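Local coordinates for erythromycin C-12 hydroxylase (Saccharopolyspora erythraea, PDB 2JJN), which hydroxylates the macrolactone ring of erythromycin D at C-12 to give erythromycin C, as a heme-dependent cytochrome P450 monooxygenase, at residues E94-A105 / R215-L226; G272-E280 / R360-I371. The protein carries 2 engineered substitutions. All coordinates share one frame; numbering follows the deposited sequence. Where two conformers were deposited one is given.

Contact 1: residues E94-A105 / R215-L226; sequences EHRALRKVVSSA and RLVLAEVDGRAL. With HEM (protoporphyrin IX containing Fe), chain B; SO4 (sulfate ion), chain F.
V101 presses both of its methyl groups into the 215-226 segment. With chi1 at 173°, V101 CG1 lies anti to the backbone N and reaches A219 and L226; it is 3.8 Å from A219 CB and runs antiparallel alongside the L226 side chain. V101 CG2 faces the turn that follows A219, 3.5 Å from R224 O, with the aliphatic CG of R224 beside it. From that turn V221 CG2 rests on V101 CA and K100 O, while V221 CG1 lies against K100 CB. Next to V101 and one turn on, V102 CG1 and A105 CB share L216 CD2, which is 3.8 Å from A105 CB. F234 of helix 228-259 touches V102 and L216 as well.

In P450 terms, helix 94-105 is the C helix, and its partner is the end of the H helix with the type I' turn V221-R224 that leads on toward the long helix 228-259.

At the A105 end the contact turns polar. In the conformer described here, R215 brings its guanidinium edge to A105 O: NE donates at 2.8 Å on a lone pair in the carbonyl plane, and NH2 adds a weak second bond. S104 OG folds back onto V101 O (2.6 Å) and accepts from a water that in turn receives E220 N. Nearer the helix start, a second water donates to both A97 O and V221 O.

Among the charged pairs, R215 NH1 goes to D210, and R224 pairs chiefly with E230, its bridge to E94 being long.

On the heme side of the helix, H95 and R99, one turn apart, converge on a single propionate oxygen, HEM O2D, which accepts H95 NE2 at 2.7 Å and R99 NH1 at 2.8 Å. R99 NE and NH2 instead grip a sulfate, probably from the crystallisation liquor, with S103 OG as a further donor.

Contact 2: residues G272-E280 / R360-I371; sequences GRIPAIVEE and RLENRVALEEII
I274 fits as a knob into a hole formed by R364, L367, E368 and I371. The two helices are the K helix (274-284) and the L helix (356-374) of the P450 fold; their axes approach to 9.5 Å, with 118° between the N-to-C directions. E280 takes no part in this contact; it pairs with R283, as the ExxR motif of the K helix, and with R336.

Packing is tight round I274 and L367. I274 CD1 reaches along the L helix to touch E368 CG at 3.6 Å and, less closely, I371 CD1. Its CG2, anti to the backbone N, lies over R364 CA and against L367. The methyl L367 CD2 is shared by I274 and I277, lying 3.9 Å from I274 CG2 and as far from I277 CG2. V278 continues this layer more loosely, with CG1 4.3 Å from N363 CB; N363 itself packs on helix 228-259 and lies about 5 Å, side chain to nearest atom, from the heme.

Toward solvent the apolar packing thins out at P275, whose exposed ring rests by CG on R364 CD, while R364 NH1 bonds E368 OE2 within the L helix. Both residues have further salt-bridge partners, E115 for R364 and R119 for E368. A side-on salt bridge closes this side: E279, bent at chi2, offers both carboxylate oxygens to the guanidinium edge of R360, the two planes 49° apart. R360 NH2 donates to E279 OE1 from the syn side and R360 NE to E279 OE2 at 2.8 Å; both bonds run well out of the carboxylate plane but near the guanidinium plane.

The two contacts follow in series along the chain, contact 1 closing before contact 2 opens, and their centres lie 31 Å apart, with nearest atoms about 10 Å from each other and no touch. Both pack against the long helix 228-259: contact 1 near its start at F234, contact 2 further along at T246, L249 and L250. The heme also relates them. Contact 1 holds a propionate, whereas the L helix of contact 2 follows the loop carrying the axial C353, whose side chain is about 8 Å from that of R360. The contacts thus lie by different parts of the cofactor: one at a propionate, the other on the helix that follows the thiolate loop.

Contact 1: residues E94-A105 / R215-L226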
loop_
_atom_site.group_PDB
_atom_site.type_symbol
_atom_site.label_atom_id
_atom_site.label_comp_id
_atom_site.label_asym_id
_atom_site.label_seq_id
_atom_site.Cartn_x
_atom_site.Cartn_y
_atom_site.Cartn_z
ATOM N N GLU A 94 -5.426 8.544 21.321
ATOM C CA GLU A 94 -4.216 9.153 20.785
ATOM C C GLU A 94 -4.308 9.177 19.264
ATOM O O GLU A 94 -3.913 10.149 18.614
ATOM C CB GLU A 94 -2.926 8.446 21.268
ATOM C CG GLU A 94 -1.645 9.125 20.706
ATOM C CD GLU A 94 -0.317 8.472 21.099
ATOM O OE1 GLU A 94 0.738 9.076 20.802
ATOM O OE2 GLU A 94 -0.307 7.369 21.688
ATOM N N HIS A 95 -4.809 8.087 18.670
ATOM C CA HIS A 95 -4.869 8.064 17.205
ATOM C C HIS A 95 -5.664 9.232 16.619
ATOM O O HIS A 95 -5.308 9.795 15.573
ATOM C CB HIS A 95 -5.482 6.751 16.687
ATOM C CG HIS A 95 -5.646 6.731 15.199
ATOM N ND1 HIS A 95 -6.842 7.052 14.586
ATOM C CD2 HIS A 95 -4.750 6.518 14.200
ATOM C CE1 HIS A 95 -6.687 6.990 13.271
ATOM N NE2 HIS A 95 -5.428 6.687 13.013
ATOM N N ARG A 96 -6.765 9.568 17.280
ATOM C CA ARG A 96 -7.640 10.589 16.766
ATOM C C ARG A 96 -6.922 11.940 16.814
ATOM O O ARG A 96 -7.006 12.694 15.860
ATOM C CB ARG A 96 -8.887 10.642 17.619
ATOM C CG ARG A 96 -9.861 11.672 17.158
ATOM C CD ARG A 96 -10.902 11.777 18.263
ATOM N NE ARG A 96 -11.784 10.616 18.240
ATOM C CZ ARG A 96 -12.319 10.049 19.313
ATOM N NH1 ARG A 96 -12.049 10.519 20.530
ATOM N NH2 ARG A 96 -13.129 9.006 19.161
ATOM N N ALA A 97 -6.230 12.200 17.924
ATOM C CA ALA A 97 -5.486 13.468 18.112
ATOM C C ALA A 97 -4.387 13.550 17.057
ATOM O O ALA A 97 -4.162 14.615 16.446
ATOM C CB ALA A 97 -4.877 13.552 19.492
ATOM N N LEU A 98 -3.663 12.446 16.885
ATOM C CA LEU A 98 -2.570 12.443 15.954
ATOM C C LEU A 98 -3.075 12.611 14.511
ATOM O O LEU A 98 -2.525 13.366 13.730
ATOM C CB LEU A 98 -1.742 11.169 16.135
ATOM C CG LEU A 98 -0.540 10.984 15.270
ATOM C CD1 LEU A 98 0.503 12.106 15.546
ATOM C CD2 LEU A 98 0.058 9.634 15.582
ATOM N N ARG A 99 -4.165 11.923 14.152
ATOM C CA ARG A 99 -4.681 12.018 12.808
ATOM C C ARG A 99 -5.137 13.449 12.497
ATOM O O ARG A 99 -4.899 13.946 11.404
ATOM C CB ARG A 99 -5.828 10.994 12.598
ATOM C CG ARG A 99 -6.427 11.086 11.227
ATOM C CD ARG A 99 -6.069 9.918 10.370
ATOM N NE ARG A 99 -6.719 9.999 9.049
ATOM C CZ ARG A 99 -6.904 8.950 8.240
ATOM N NH1 ARG A 99 -6.491 7.745 8.595
ATOM N NH2 ARG A 99 -7.525 9.120 7.076
ATOM N N LYS A 100 -5.729 14.123 13.477
ATOM C CA LYS A 100 -6.138 15.504 13.255
ATOM C C LYS A 100 -4.952 16.394 12.969
ATOM O O LYS A 100 -5.005 17.247 12.077
ATOM C CB LYS A 100 -6.868 16.039 14.473
ATOM C CG LYS A 100 -8.295 15.575 14.545
ATOM C CD LYS A 100 -8.906 16.071 15.842
ATOM C CE LYS A 100 -10.321 15.561 15.946
ATOM N NZ LYS A 100 -10.780 15.766 17.346
ATOM N N VAL A 101 -3.898 16.218 13.769
ATOM C CA VAL A 101 -2.711 17.044 13.586
ATOM C C VAL A 101 -2.127 16.818 12.187
ATOM O O VAL A 101 -1.873 17.778 11.422
ATOM C CB VAL A 101 -1.643 16.717 14.637
ATOM C CG1 VAL A 101 -0.361 17.463 14.308
ATOM C CG2 VAL A 101 -2.107 17.117 16.040
ATOM N N VAL A 102 -1.867 15.566 11.832
ATOM C CA VAL A 102 -1.233 15.347 10.531
ATOM C C VAL A 102 -2.116 15.750 9.349
ATOM O O VAL A 102 -1.624 16.267 8.329
ATOM C CB VAL A 102 -0.658 13.929 10.376
ATOM C CG1 VAL A 102 0.348 13.654 11.469
ATOM C CG2 VAL A 102 -1.761 12.841 10.359
ATOM N N SER A 103 -3.421 15.555 9.479
ATOM C CA SER A 103 -4.379 15.920 8.426
ATOM C C SER A 103 -4.359 17.423 8.192
ATOM O O SER A 103 -4.581 17.871 7.067
ATOM C CB SER A 103 -5.794 15.450 8.800
ATOM O OG SER A 103 -6.803 15.970 7.933
ATOM N N SER A 104 -4.100 18.205 9.250
ATOM C CA SER A 104 -4.076 19.662 9.113
ATOM C C SER A 104 -2.869 20.123 8.270
ATOM O O SER A 104 -2.848 21.209 7.710
ATOM C CB SER A 104 -4.100 20.326 10.495
ATOM O OG SER A 104 -2.821 20.224 11.123
ATOM N N ALA A 105 -1.864 19.269 8.155
ATOM C CA ALA A 105 -0.710 19.516 7.261
ATOM C C ALA A 105 -0.817 18.878 5.858
ATOM O O ALA A 105 -0.459 19.500 4.852
ATOM C CB ALA A 105 0.544 19.000 7.932
ATOM N N ARG A 215 5.094 21.949 7.451
ATOM C CA ARG A 215 3.721 22.006 7.877
ATOM C C ARG A 215 3.441 21.057 9.037
ATOM O O ARG A 215 2.648 21.397 9.925
ATOM C CB ARG A 215 2.804 21.680 6.706
ATOM C CG ARG A 215 2.846 22.755 5.620
ATOM C CD ARG A 215 2.066 22.310 4.373
ATOM N NE ARG A 215 0.661 22.080 4.689
ATOM C CZ ARG A 215 -0.268 23.033 4.732
ATOM N NH1 ARG A 215 0.045 24.294 4.454
ATOM N NH2 ARG A 215 -1.527 22.721 5.048
ATOM N N LEU A 216 4.122 19.911 9.043
ATOM C CA LEU A 216 3.939 18.950 10.134
ATOM C C LEU A 216 4.521 19.514 11.451
ATOM O O LEU A 216 3.946 19.330 12.530
ATOM C CB LEU A 216 4.641 17.629 9.813
ATOM C CG LEU A 216 3.851 16.780 8.807
ATOM C CD1 LEU A 216 4.802 15.708 8.267
ATOM C CD2 LEU A 216 2.597 16.143 9.454
ATOM N N VAL A 217 5.648 20.212 11.353
ATOM C CA VAL A 217 6.262 20.822 12.560
ATOM C C VAL A 217 5.424 21.987 13.090
ATOM O O VAL A 217 5.353 22.240 14.324
ATOM C CB VAL A 217 7.759 21.172 12.314
ATOM C CG1 VAL A 217 8.257 22.226 13.302
ATOM C CG2 VAL A 217 8.598 19.860 12.287
ATOM N N LEU A 218 4.810 22.728 12.166
ATOM C CA LEU A 218 4.021 23.887 12.609
ATOM C C LEU A 218 2.569 23.550 12.995
ATOM O O LEU A 218 1.888 24.378 13.604
ATOM C CB LEU A 218 4.051 24.982 11.545
ATOM C CG LEU A 218 5.397 25.608 11.258
ATOM C CD1 LEU A 218 5.186 26.564 10.069
ATOM C CD2 LEU A 218 5.877 26.355 12.470
ATOM N N ALA A 219 2.115 22.330 12.662
ATOM C CA ALA A 219 0.733 21.923 12.926
ATOM C C ALA A 219 0.438 21.856 14.422
ATOM O O ALA A 219 1.290 21.450 15.252
ATOM C CB ALA A 219 0.467 20.533 12.304
ATOM N N GLU A 220 -0.771 22.266 14.778
ATOM C CA GLU A 220 -1.204 22.113 16.147
ATOM C C GLU A 220 -2.704 22.105 16.189
ATOM O O GLU A 220 -3.324 23.009 15.621
ATOM C CB GLU A 220 -0.726 23.266 16.980
ATOM C CG GLU A 220 -1.046 23.018 18.419
ATOM C CD GLU A 220 -0.355 23.977 19.353
ATOM O OE1 GLU A 220 -1.082 24.639 20.121
ATOM O OE2 GLU A 220 0.890 24.068 19.306
ATOM N N VAL A 221 -3.266 21.082 16.826
ATOM C CA VAL A 221 -4.716 20.946 16.939
ATOM C C VAL A 221 -5.002 20.600 18.374
ATOM O O VAL A 221 -4.415 19.673 18.931
ATOM C CB VAL A 221 -5.258 19.855 15.963
ATOM C CG1 VAL A 221 -6.779 19.741 16.105
ATOM C CG2 VAL A 221 -4.876 20.207 14.539
ATOM N N ASP A 222 -5.875 21.387 19.009
ATOM C CA ASP A 222 -6.193 21.214 20.419
ATOM C C ASP A 222 -4.955 21.245 21.298
ATOM O O ASP A 222 -4.893 20.557 22.325
ATOM C CB ASP A 222 -6.978 19.930 20.624
ATOM C CG ASP A 222 -8.297 19.931 19.870
ATOM O OD1 ASP A 222 -8.857 21.035 19.661
ATOM O OD2 ASP A 222 -8.748 18.840 19.459
ATOM N N GLY A 223 -3.985 22.076 20.925
ATOM C CA GLY A 223 -2.763 22.199 21.717
ATOM C C GLY A 223 -1.780 21.052 21.535
ATOM O O GLY A 223 -0.708 21.057 22.151
ATOM N N ARG A 224 -2.119 20.083 20.696
ATOM C CA ARG A 224 -1.224 18.946 20.439
ATOM C C ARG A 224 -0.307 19.273 19.261
ATOM O O ARG A 224 -0.794 19.615 18.190
ATOM C CB ARG A 224 -2.042 17.685 20.125
ATOM C CG ARG A 224 -1.211 16.410 19.841
ATOM C CD ARG A 224 -0.385 15.989 21.044
ATOM N NE ARG A 224 -0.008 14.575 20.984
ATOM C CZ ARG A 224 1.119 14.131 20.445
ATOM N NH1 ARG A 224 1.980 14.989 19.915
ATOM N NH2 ARG A 224 1.388 12.830 20.446
ATOM N N ALA A 225 1.016 19.233 19.472
ATOM C CA ALA A 225 1.941 19.437 18.387
ATOM C C ALA A 225 2.878 18.238 18.368
ATOM O O ALA A 225 3.036 17.527 19.392
ATOM C CB ALA A 225 2.742 20.783 18.595
ATOM N N LEU A 226 3.481 17.991 17.237
ATOM C CA LEU A 226 4.423 16.870 17.116
ATOM C C LEU A 226 5.787 17.286 17.559
ATOM O O LEU A 226 6.243 18.375 17.194
ATOM C CB LEU A 226 4.506 16.383 15.659
ATOM C CG LEU A 226 3.143 16.045 15.000
ATOM C CD1 LEU A 226 3.313 15.675 13.521
ATOM C CD2 LEU A 226 2.431 14.925 15.749
HETATM C CHA HEM B . -3.257 3.485 5.841
HETATM C CHB HEM B . -3.410 0.969 1.662
HETATM C CHC HEM B . -1.139 4.616 -0.581
HETATM C CHD HEM B . -0.275 6.738 3.711
HETATM C C1A HEM B . -3.534 2.549 4.865
HETATM C C2A HEM B . -4.288 1.311 5.095
HETATM C C3A HEM B . -4.316 0.614 3.956
HETATM C C4A HEM B . -3.583 1.368 2.958
HETATM C CMA HEM B . -4.968 -0.766 3.718
HETATM C CAA HEM B . -4.960 0.905 6.420
HETATM C CBA HEM B . -3.974 0.255 7.373
HETATM C CGA HEM B . -4.668 -0.390 8.575
HETATM O O1A HEM B . -5.924 -0.317 8.682
HETATM O O2A HEM B . -3.913 -0.934 9.441
HETATM C C1B HEM B . -2.808 1.760 0.682
HETATM C C2B HEM B . -2.752 1.435 -0.721
HETATM C C3B HEM B . -2.126 2.455 -1.352
HETATM C C4B HEM B . -1.786 3.427 -0.320
HETATM C CMB HEM B . -3.361 0.117 -1.245
HETATM C CAB HEM B . -1.747 2.654 -2.832
HETATM C CBB HEM B . -2.518 2.191 -3.763
HETATM C C1C HEM B . -0.708 5.500 0.384
HETATM C C2C HEM B . 0.041 6.719 0.122
HETATM C C3C HEM B . 0.283 7.308 1.313
HETATM C C4C HEM B . -0.323 6.484 2.361
HETATM C CMC HEM B . 0.437 7.172 -1.308
HETATM C CAC HEM B . 1.072 8.593 1.628
HETATM C CBC HEM B . 1.011 9.688 0.869
HETATM C C1D HEM B . -0.981 6.026 4.632
HETATM C C2D HEM B . -0.973 6.343 6.024
HETATM C C3D HEM B . -1.898 5.366 6.674
HETATM C C4D HEM B . -2.382 4.524 5.621
HETATM C CMD HEM B . -0.169 7.475 6.730
HETATM C CAD HEM B . -2.248 5.245 8.168
HETATM C CBD HEM B . -3.519 6.044 8.511
HETATM C CGD HEM B . -3.901 5.815 9.941
HETATM O O1D HEM B . -3.385 4.888 10.589
HETATM O O2D HEM B . -4.748 6.589 10.434
HETATM N NA HEM B . -3.130 2.570 3.519
HETATM N NB HEM B . -2.169 2.971 0.930
HETATM N NC HEM B . -0.876 5.400 1.752
HETATM N ND HEM B . -1.838 4.928 4.416
HETATM FE FE HEM B . -2.146 4.030 2.620
HETATM S S SO4 F . -8.661 12.796 7.461
HETATM O O1 SO4 F . -8.199 11.884 6.407
HETATM O O2 SO4 F . -7.852 12.647 8.664
HETATM O O3 SO4 F . -10.032 12.490 7.828
HETATM O O4 SO4 F . -8.588 14.154 6.922
HETATM O O HOH W 1 -5.190 16.926 18.121
HETATM O O HOH W 2 -2.600 22.723 12.467
HETATM O O HOH W 3 -0.330 2.813 2.989
#

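Contact 2: residues G272-E280 / R360-I371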
loop_
_atom_site.group_PDB
_atom_site.type_symbol
_atom_site.label_atom_id
_atom_site.label_comp_id
_atom_site.label_asym_id
_atom_site.label_seq_id
_atom_site.Cartn_x
_atom_site.Cartn_y
_atom_site.Cartn_z
ATOM N N GLY A 272 -11.312 9.169 -19.475
ATOM C CA GLY A 272 -12.186 9.280 -18.324
ATOM C C GLY A 272 -12.486 7.940 -17.678
ATOM O O GLY A 272 -12.998 7.901 -16.576
ATOM N N ARG A 273 -12.227 6.862 -18.429
ATOM C CA ARG A 273 -12.402 5.476 -17.944
ATOM C C ARG A 273 -11.279 5.074 -16.967
ATOM O O ARG A 273 -11.400 4.064 -16.265
ATOM C CB ARG A 273 -12.385 4.499 -19.134
ATOM C CG ARG A 273 -13.691 4.572 -19.982
ATOM C CD ARG A 273 -13.536 4.029 -21.415
ATOM N NE ARG A 273 -14.806 4.213 -22.116
ATOM C CZ ARG A 273 -15.015 4.243 -23.441
ATOM N NH1 ARG A 273 -14.035 4.124 -24.357
ATOM N NH2 ARG A 273 -16.267 4.419 -23.860
ATOM N N ILE A 274 -10.206 5.867 -16.896
ATOM C CA ILE A 274 -9.058 5.435 -16.108
ATOM C C ILE A 274 -9.282 5.324 -14.580
ATOM O O ILE A 274 -8.883 4.321 -13.973
ATOM C CB ILE A 274 -7.830 6.245 -16.503
ATOM C CG1 ILE A 274 -7.414 5.817 -17.913
ATOM C CG2 ILE A 274 -6.695 6.166 -15.489
ATOM C CD1 ILE A 274 -6.308 6.677 -18.546
ATOM N N PRO A 275 -9.898 6.344 -13.942
ATOM C CA PRO A 275 -10.174 6.168 -12.513
ATOM C C PRO A 275 -10.873 4.845 -12.179
ATOM O O PRO A 275 -10.535 4.216 -11.138
ATOM C CB PRO A 275 -11.039 7.404 -12.182
ATOM C CG PRO A 275 -10.472 8.425 -13.135
ATOM C CD PRO A 275 -10.321 7.683 -14.420
ATOM N N ALA A 276 -11.863 4.450 -12.982
ATOM C CA ALA A 276 -12.595 3.190 -12.681
ATOM C C ALA A 276 -11.708 1.965 -12.874
ATOM O O ALA A 276 -11.870 0.931 -12.164
ATOM C CB ALA A 276 -13.800 3.095 -13.601
ATOM N N ILE A 277 -10.765 2.056 -13.815
ATOM C CA ILE A 277 -9.795 0.969 -14.001
ATOM C C ILE A 277 -8.919 0.886 -12.759
ATOM O O ILE A 277 -8.675 -0.215 -12.217
ATOM C CB ILE A 277 -8.908 1.211 -15.230
ATOM C CG1 ILE A 277 -9.711 0.899 -16.493
ATOM C CG2 ILE A 277 -7.619 0.359 -15.178
ATOM C CD1 ILE A 277 -9.000 1.359 -17.801
ATOM N N VAL A 278 -8.484 2.036 -12.246
ATOM C CA VAL A 278 -7.623 2.053 -11.045
ATOM C C VAL A 278 -8.391 1.443 -9.847
ATOM O O VAL A 278 -7.860 0.634 -9.137
ATOM C CB VAL A 278 -7.121 3.472 -10.748
ATOM C CG1 VAL A 278 -6.377 3.490 -9.411
ATOM C CG2 VAL A 278 -6.186 3.903 -11.832
ATOM N N GLU A 279 -9.652 1.828 -9.648
ATOM C CA GLU A 279 -10.418 1.286 -8.548
ATOM C C GLU A 279 -10.586 -0.228 -8.688
ATOM O O GLU A 279 -10.528 -0.946 -7.707
ATOM C CB GLU A 279 -11.815 1.938 -8.477
ATOM C CG GLU A 279 -11.781 3.366 -8.021
ATOM C CD GLU A 279 -10.989 3.548 -6.733
ATOM O OE1 GLU A 279 -11.418 3.049 -5.641
ATOM O OE2 GLU A 279 -9.954 4.226 -6.819
ATOM N N GLU A 280 -10.852 -0.705 -9.901
ATOM C CA GLU A 280 -11.106 -2.132 -10.079
ATOM C C GLU A 280 -9.810 -2.960 -9.907
ATOM O O GLU A 280 -9.832 -4.073 -9.386
ATOM C CB GLU A 280 -11.779 -2.403 -11.423
ATOM C CG GLU A 280 -12.128 -3.856 -11.710
ATOM C CD GLU A 280 -13.169 -4.506 -10.778
ATOM O OE1 GLU A 280 -13.531 -3.915 -9.724
ATOM O OE2 GLU A 280 -13.590 -5.642 -11.138
ATOM N N ARG A 360 -4.400 7.527 -5.827
ATOM C CA ARG A 360 -5.294 7.556 -6.979
ATOM C C ARG A 360 -4.762 8.509 -8.043
ATOM O O ARG A 360 -4.918 8.213 -9.252
ATOM C CB ARG A 360 -6.722 7.952 -6.578
ATOM C CG ARG A 360 -7.418 6.788 -5.868
ATOM C CD ARG A 360 -8.727 7.282 -5.229
ATOM N NE ARG A 360 -9.507 6.107 -4.794
ATOM C CZ ARG A 360 -10.227 6.036 -3.670
ATOM N NH1 ARG A 360 -10.200 7.041 -2.814
ATOM N NH2 ARG A 360 -10.936 4.917 -3.402
ATOM N N LEU A 361 -4.207 9.638 -7.608
ATOM C CA LEU A 361 -3.703 10.651 -8.566
ATOM C C LEU A 361 -2.445 10.128 -9.274
ATOM O O LEU A 361 -2.331 10.220 -10.523
ATOM C CB LEU A 361 -3.402 11.939 -7.792
ATOM C CG LEU A 361 -2.840 13.065 -8.656
ATOM C CD1 LEU A 361 -3.792 13.497 -9.781
ATOM C CD2 LEU A 361 -2.474 14.254 -7.724
ATOM N N GLU A 362 -1.531 9.577 -8.515
ATOM C CA GLU A 362 -0.317 9.068 -9.135
ATOM C C GLU A 362 -0.600 7.956 -10.142
ATOM O O GLU A 362 -0.029 7.932 -11.238
ATOM C CB GLU A 362 0.637 8.540 -8.073
ATOM C CG GLU A 362 1.102 9.614 -7.094
ATOM C CD GLU A 362 2.255 9.136 -6.225
ATOM O OE1 GLU A 362 2.332 9.516 -5.037
ATOM O OE2 GLU A 362 3.082 8.350 -6.696
ATOM N N ASN A 363 -1.545 7.081 -9.810
ATOM C CA ASN A 363 -1.770 5.946 -10.714
ATOM C C ASN A 363 -2.647 6.359 -11.909
ATOM O O ASN A 363 -2.472 5.820 -13.029
ATOM C CB ASN A 363 -2.346 4.760 -9.920
ATOM C CG ASN A 363 -1.274 4.056 -9.195
ATOM O OD1 ASN A 363 -0.609 3.197 -9.783
ATOM N ND2 ASN A 363 -1.043 4.441 -7.948
ATOM N N ARG A 364 -3.546 7.337 -11.741
ATOM C CA ARG A 364 -4.291 7.869 -12.877
ATOM C C ARG A 364 -3.301 8.472 -13.866
ATOM O O ARG A 364 -3.337 8.184 -15.076
ATOM C CB ARG A 364 -5.270 8.963 -12.420
ATOM C CG ARG A 364 -5.924 9.634 -13.633
ATOM C CD ARG A 364 -7.055 10.593 -13.203
ATOM N NE ARG A 364 -6.617 11.791 -12.478
ATOM C CZ ARG A 364 -6.214 12.937 -13.045
ATOM N NH1 ARG A 364 -6.042 13.038 -14.370
ATOM N NH2 ARG A 364 -6.004 14.018 -12.274
ATOM N N VAL A 365 -2.462 9.358 -13.350
ATOM C CA VAL A 365 -1.538 10.065 -14.233
ATOM C C VAL A 365 -0.590 9.079 -14.903
ATOM O O VAL A 365 -0.353 9.146 -16.106
ATOM C CB VAL A 365 -0.769 11.164 -13.472
ATOM C CG1 VAL A 365 0.300 11.771 -14.377
ATOM C CG2 VAL A 365 -1.724 12.262 -13.012
ATOM N N ALA A 366 -0.082 8.126 -14.135
ATOM C CA ALA A 366 0.826 7.154 -14.735
ATOM C C ALA A 366 0.143 6.362 -15.861
ATOM O O ALA A 366 0.755 6.153 -16.953
ATOM C CB ALA A 366 1.354 6.198 -13.668
ATOM N N LEU A 367 -1.081 5.889 -15.629
ATOM C CA LEU A 367 -1.737 5.147 -16.694
ATOM C C LEU A 367 -2.073 6.049 -17.912
ATOM O O LEU A 367 -1.882 5.620 -19.081
ATOM C CB LEU A 367 -2.978 4.443 -16.167
ATOM C CG LEU A 367 -3.723 3.557 -17.185
ATOM C CD1 LEU A 367 -2.760 2.529 -17.749
ATOM C CD2 LEU A 367 -4.893 2.836 -16.480
ATOM N N GLU A 368 -2.489 7.281 -17.626
ATOM C CA GLU A 368 -2.695 8.231 -18.719
ATOM C C GLU A 368 -1.464 8.361 -19.588
ATOM O O GLU A 368 -1.559 8.403 -20.824
ATOM C CB GLU A 368 -3.072 9.598 -18.169
ATOM C CG GLU A 368 -4.511 9.642 -17.595
ATOM C CD GLU A 368 -4.790 10.983 -16.903
ATOM O OE1 GLU A 368 -3.842 11.777 -16.671
ATOM O OE2 GLU A 368 -5.966 11.243 -16.540
ATOM N N GLU A 369 -0.295 8.466 -18.937
ATOM C CA GLU A 369 0.944 8.737 -19.672
ATOM C C GLU A 369 1.452 7.508 -20.403
ATOM O O GLU A 369 2.031 7.615 -21.491
ATOM C CB GLU A 369 2.000 9.280 -18.703
ATOM C CG GLU A 369 1.623 10.631 -18.156
ATOM C CD GLU A 369 1.615 11.695 -19.245
ATOM O OE1 GLU A 369 2.582 11.684 -20.031
ATOM O OE2 GLU A 369 0.645 12.481 -19.330
ATOM N N ILE A 370 1.220 6.320 -19.819
ATOM C CA ILE A 370 1.584 5.078 -20.491
ATOM C C ILE A 370 0.792 5.000 -21.783
ATOM O O ILE A 370 1.340 4.674 -22.853
ATOM C CB ILE A 370 1.315 3.877 -19.588
ATOM C CG1 ILE A 370 2.367 3.864 -18.458
ATOM C CG2 ILE A 370 1.311 2.565 -20.395
ATOM C CD1 ILE A 370 2.036 2.847 -17.348
ATOM N N ILE A 371 -0.510 5.268 -21.665
ATOM C CA ILE A 371 -1.377 5.102 -22.849
ATOM C C ILE A 371 -1.051 6.208 -23.869
ATOM O O ILE A 371 -1.011 5.948 -25.092
ATOM C CB ILE A 371 -2.838 5.140 -22.413
ATOM C CG1 ILE A 371 -3.159 3.832 -21.695
ATOM C CG2 ILE A 371 -3.767 5.292 -23.616
ATOM C CD1 ILE A 371 -4.553 3.856 -20.993
#